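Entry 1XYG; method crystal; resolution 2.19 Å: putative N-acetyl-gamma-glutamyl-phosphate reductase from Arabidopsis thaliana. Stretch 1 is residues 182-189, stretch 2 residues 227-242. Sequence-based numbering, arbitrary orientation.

Stretch 1 (182-189) KHENIIID
Stretch 2 (227-242) EIEQGLSDVAQSKVTV

Stretch 2 begins as a helix, already under way at Glu227 and ending at Ala236. Gln237 leaves it with positive phi (51/39). Ser238 is extended (-163/151), and Lys239 to Val242 run on in extended form. The tail thus folds back beside its own helix. Side chains of the helix hold the tail. Val240 N donates to Ser233 OG at 2.9 Å. Val242 N donates to Glu229 OE2 at 3.0 Å. Lys239 NZ forms a salt bridge with Glu229 OE1 at 2.7 Å. Two further bonds support these: Lys239 NZ also donates to Val240 O at 3.0 Å, and Ser233 OG donates to Glu229 O at 2.7 Å.

Stretch 1 lies against this folded unit. Asn185 makes a turn with positive phi (57/40), and Ile187 to Asp189 are strand. The two chains run in the same sense here: His183 CA is 6.1 Å from Val240 CA, and Ile186 CA is 5.3 Å from Val242 CA. From the first pair to the second is three steps in stretch 1 and two in stretch 2, so stretch 1 takes up one extra residue.

No direct hydrogen bond crosses the contact. Three waters bridge the two backbones instead. Water 1 donates to His183 O at 2.8 Å and accepts from Thr241 N at 3.0 Å. Water 2 donates to His183 O at 2.8 Å and Thr241 O at 2.7 Å, and accepts from Ile186 N at 2.9 Å. Water 3 donates to Thr241 O at 2.9 Å and accepts from Asn185 N at 3.2 Å.

The bumps of stretch 1 are His183, Ile186 and Ile188, whose CA-to-CB bonds all point toward stretch 2; that of Ile187 points away. His183 (chi1 p, chi2 -91°) covers the bend after the helix. His183 CB lies 3.8 Å from Val240 CG2 and 4.5 Å from Ala236 CB. His183 CD2 is 3.9 Å from Lys239 O, and His183 NE2 is 3.9 Å from Ser238 OG, too far for a hydrogen bond.

Ile186 (m, t) fills the hollow between helix and tail. Ile186 CD1 is 4.4 Å from both Leu232 CD1 and Val240 CG1, while Ile186 CB is 4.1 Å from Val242 CG1. Leu232 is m, t; Val240 is t; Val242 is m. Ile188 (m, t) repeats the fit further along: its CD1 is 4.4 Å from Ile228 CG2 and 4.3 Å from Val242 CB. Ile228 is also m, t. These buried aliphatic groups meet by shape, with no polar bond between them.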

# COMPACT_ATOMS: atom_id res chain seq x y z
N LYS A 182 28.53 -3.27 -25.79
CA LYS A 182 29.43 -2.05 -25.90
C LYS A 182 29.39 -1.36 -24.52
O LYS A 182 28.45 -1.58 -23.72
CB LYS A 182 28.89 -1.10 -26.97
CG LYS A 182 28.95 -1.71 -28.38
CD LYS A 182 28.08 -0.83 -29.31
CE LYS A 182 28.18 -1.38 -30.75
NZ LYS A 182 27.17 -0.69 -31.65
N HIS A 183 30.43 -0.61 -24.19
CA HIS A 183 30.38 0.08 -22.89
C HIS A 183 29.90 1.54 -22.94
O HIS A 183 29.99 2.24 -21.95
CB HIS A 183 31.74 -0.03 -22.17
CG HIS A 183 32.83 0.76 -22.81
ND1 HIS A 183 33.65 0.23 -23.77
CD2 HIS A 183 33.24 2.04 -22.62
CE1 HIS A 183 34.52 1.14 -24.16
NE2 HIS A 183 34.30 2.25 -23.48
N GLU A 184 29.40 1.98 -24.10
CA GLU A 184 28.87 3.33 -24.21
C GLU A 184 27.35 3.27 -24.16
O GLU A 184 26.74 2.28 -24.56
CB GLU A 184 29.31 4.05 -25.48
CG GLU A 184 29.73 3.17 -26.62
CD GLU A 184 31.21 2.85 -26.57
OE1 GLU A 184 32.03 3.79 -26.66
OE2 GLU A 184 31.55 1.67 -26.43
N ASN A 185 26.75 4.34 -23.66
CA ASN A 185 25.31 4.46 -23.60
C ASN A 185 24.57 3.36 -22.84
O ASN A 185 23.53 2.88 -23.26
CB ASN A 185 24.77 4.62 -25.01
CG ASN A 185 25.32 5.88 -25.67
OD1 ASN A 185 26.10 5.81 -26.61
ND2 ASN A 185 24.92 7.03 -25.17
N ILE A 186 25.14 2.93 -21.72
CA ILE A 186 24.49 1.96 -20.85
C ILE A 186 23.58 2.83 -19.99
O ILE A 186 24.05 3.66 -19.20
CB ILE A 186 25.52 1.26 -19.95
CG1 ILE A 186 26.42 0.37 -20.80
CG2 ILE A 186 24.79 0.49 -18.87
CD1 ILE A 186 27.56 -0.29 -20.04
N ILE A 187 22.27 2.68 -20.17
CA ILE A 187 21.33 3.48 -19.41
C ILE A 187 20.60 2.60 -18.41
O ILE A 187 20.03 1.56 -18.76
CB ILE A 187 20.32 4.17 -20.35
CG1 ILE A 187 21.07 5.14 -21.26
CG2 ILE A 187 19.26 4.91 -19.54
CD1 ILE A 187 20.19 5.86 -22.25
N ILE A 188 20.62 3.02 -17.15
CA ILE A 188 20.00 2.26 -16.08
C ILE A 188 18.87 3.02 -15.39
O ILE A 188 19.09 4.08 -14.79
CB ILE A 188 21.05 1.89 -15.01
CG1 ILE A 188 22.27 1.26 -15.69
CG2 ILE A 188 20.45 0.94 -13.99
CD1 ILE A 188 23.56 1.39 -14.88
N ASP A 189 17.66 2.49 -15.49
CA ASP A 189 16.50 3.09 -14.84
C ASP A 189 16.13 2.14 -13.70
O ASP A 189 15.52 1.10 -13.92
CB ASP A 189 15.33 3.24 -15.82
CG ASP A 189 14.18 4.02 -15.21
OD1 ASP A 189 13.60 3.54 -14.21
OD2 ASP A 189 13.86 5.13 -15.73
N GLU A 227 30.56 3.95 -7.84
CA GLU A 227 30.68 2.55 -7.43
C GLU A 227 30.36 1.66 -8.64
O GLU A 227 31.07 0.69 -8.93
CB GLU A 227 29.70 2.24 -6.29
CG GLU A 227 29.84 0.83 -5.74
CD GLU A 227 28.84 0.56 -4.64
OE1 GLU A 227 28.34 1.53 -4.04
OE2 GLU A 227 28.56 -0.63 -4.36
N ILE A 228 29.29 2.01 -9.34
CA ILE A 228 28.86 1.27 -10.51
C ILE A 228 29.93 1.32 -11.61
O ILE A 228 30.31 0.29 -12.16
CB ILE A 228 27.56 1.86 -11.09
CG1 ILE A 228 26.39 1.56 -10.15
CG2 ILE A 228 27.30 1.30 -12.48
CD1 ILE A 228 25.16 2.38 -10.46
N GLU A 229 30.40 2.52 -11.92
CA GLU A 229 31.40 2.70 -12.95
C GLU A 229 32.74 2.03 -12.62
O GLU A 229 33.42 1.53 -13.51
CB GLU A 229 31.60 4.20 -13.24
CG GLU A 229 30.32 4.92 -13.63
CD GLU A 229 30.57 6.31 -14.17
OE1 GLU A 229 31.61 6.91 -13.81
OE2 GLU A 229 29.72 6.83 -14.94
N GLN A 230 33.11 2.02 -11.34
CA GLN A 230 34.36 1.38 -10.93
C GLN A 230 34.33 -0.10 -11.31
O GLN A 230 35.25 -0.61 -11.95
CB GLN A 230 34.58 1.53 -9.42
CG GLN A 230 35.83 0.84 -8.91
CD GLN A 230 36.04 1.01 -7.42
OE1 GLN A 230 36.41 2.08 -6.95
NE2 GLN A 230 35.79 -0.06 -6.67
N GLY A 231 33.26 -0.78 -10.91
CA GLY A 231 33.14 -2.20 -11.23
C GLY A 231 33.11 -2.47 -12.72
O GLY A 231 33.77 -3.40 -13.20
N LEU A 232 32.35 -1.69 -13.47
CA LEU A 232 32.26 -1.88 -14.91
C LEU A 232 33.57 -1.51 -15.60
O LEU A 232 34.01 -2.19 -16.53
CB LEU A 232 31.11 -1.05 -15.49
CG LEU A 232 29.72 -1.31 -14.90
CD1 LEU A 232 28.68 -0.59 -15.76
CD2 LEU A 232 29.43 -2.81 -14.84
N SER A 233 34.20 -0.43 -15.16
CA SER A 233 35.46 -0.00 -15.76
C SER A 233 36.54 -1.07 -15.59
O SER A 233 37.32 -1.32 -16.51
CB SER A 233 35.95 1.31 -15.13
OG SER A 233 35.10 2.39 -15.49
N ASP A 234 36.59 -1.70 -14.42
CA ASP A 234 37.59 -2.73 -14.17
C ASP A 234 37.47 -3.88 -15.15
O ASP A 234 38.47 -4.41 -15.62
CB ASP A 234 37.48 -3.27 -12.74
CG ASP A 234 37.86 -2.24 -11.70
OD1 ASP A 234 38.61 -1.29 -12.02
OD2 ASP A 234 37.43 -2.39 -10.54
N VAL A 235 36.24 -4.27 -15.47
CA VAL A 235 36.00 -5.37 -16.38
C VAL A 235 36.23 -4.97 -17.84
O VAL A 235 36.85 -5.72 -18.61
CB VAL A 235 34.57 -5.91 -16.21
CG1 VAL A 235 33.56 -4.93 -16.72
CG2 VAL A 235 34.42 -7.19 -16.91
N ALA A 236 35.74 -3.80 -18.22
CA ALA A 236 35.88 -3.33 -19.59
C ALA A 236 37.29 -2.82 -19.87
O ALA A 236 37.63 -2.54 -21.03
CB ALA A 236 34.86 -2.23 -19.87
N GLN A 237 38.09 -2.68 -18.82
CA GLN A 237 39.46 -2.19 -18.95
C GLN A 237 39.50 -0.89 -19.73
O GLN A 237 40.38 -0.65 -20.55
CB GLN A 237 40.33 -3.24 -19.63
CG GLN A 237 40.39 -4.55 -18.89
CD GLN A 237 41.34 -5.54 -19.53
OE1 GLN A 237 41.38 -6.71 -19.15
NE2 GLN A 237 42.12 -5.07 -20.50
N SER A 238 38.51 -0.06 -19.46
CA SER A 238 38.36 1.25 -20.08
C SER A 238 37.38 2.00 -19.20
O SER A 238 36.54 1.39 -18.54
CB SER A 238 37.80 1.11 -21.50
OG SER A 238 37.97 2.32 -22.22
N LYS A 239 37.51 3.32 -19.15
CA LYS A 239 36.62 4.11 -18.31
C LYS A 239 35.18 4.05 -18.85
O LYS A 239 34.92 4.41 -20.00
CB LYS A 239 37.10 5.56 -18.23
CG LYS A 239 36.30 6.50 -17.31
CD LYS A 239 35.79 5.77 -16.06
CE LYS A 239 35.06 6.66 -15.06
NZ LYS A 239 34.00 5.85 -14.41
N VAL A 240 34.27 3.56 -18.02
CA VAL A 240 32.87 3.45 -18.40
C VAL A 240 32.04 4.54 -17.73
O VAL A 240 32.11 4.74 -16.53
CB VAL A 240 32.31 2.07 -18.00
CG1 VAL A 240 30.84 1.98 -18.30
CG2 VAL A 240 33.09 0.98 -18.74
N THR A 241 31.27 5.26 -18.54
CA THR A 241 30.39 6.32 -18.06
C THR A 241 28.96 5.88 -18.32
O THR A 241 28.57 5.66 -19.47
CB THR A 241 30.66 7.65 -18.81
OG1 THR A 241 32.02 8.04 -18.61
CG2 THR A 241 29.74 8.74 -18.31
N VAL A 242 28.18 5.74 -17.26
CA VAL A 242 26.80 5.29 -17.40
C VAL A 242 25.80 6.38 -17.02
O VAL A 242 26.17 7.44 -16.52
CB VAL A 242 26.52 4.07 -16.50
CG1 VAL A 242 27.55 2.97 -16.77
CG2 VAL A 242 26.57 4.49 -15.04
O HOH W 1 31.53 4.51 -21.45
O HOH W 2 27.84 3.32 -20.60
O HOH W 3 28.76 6.43 -22.29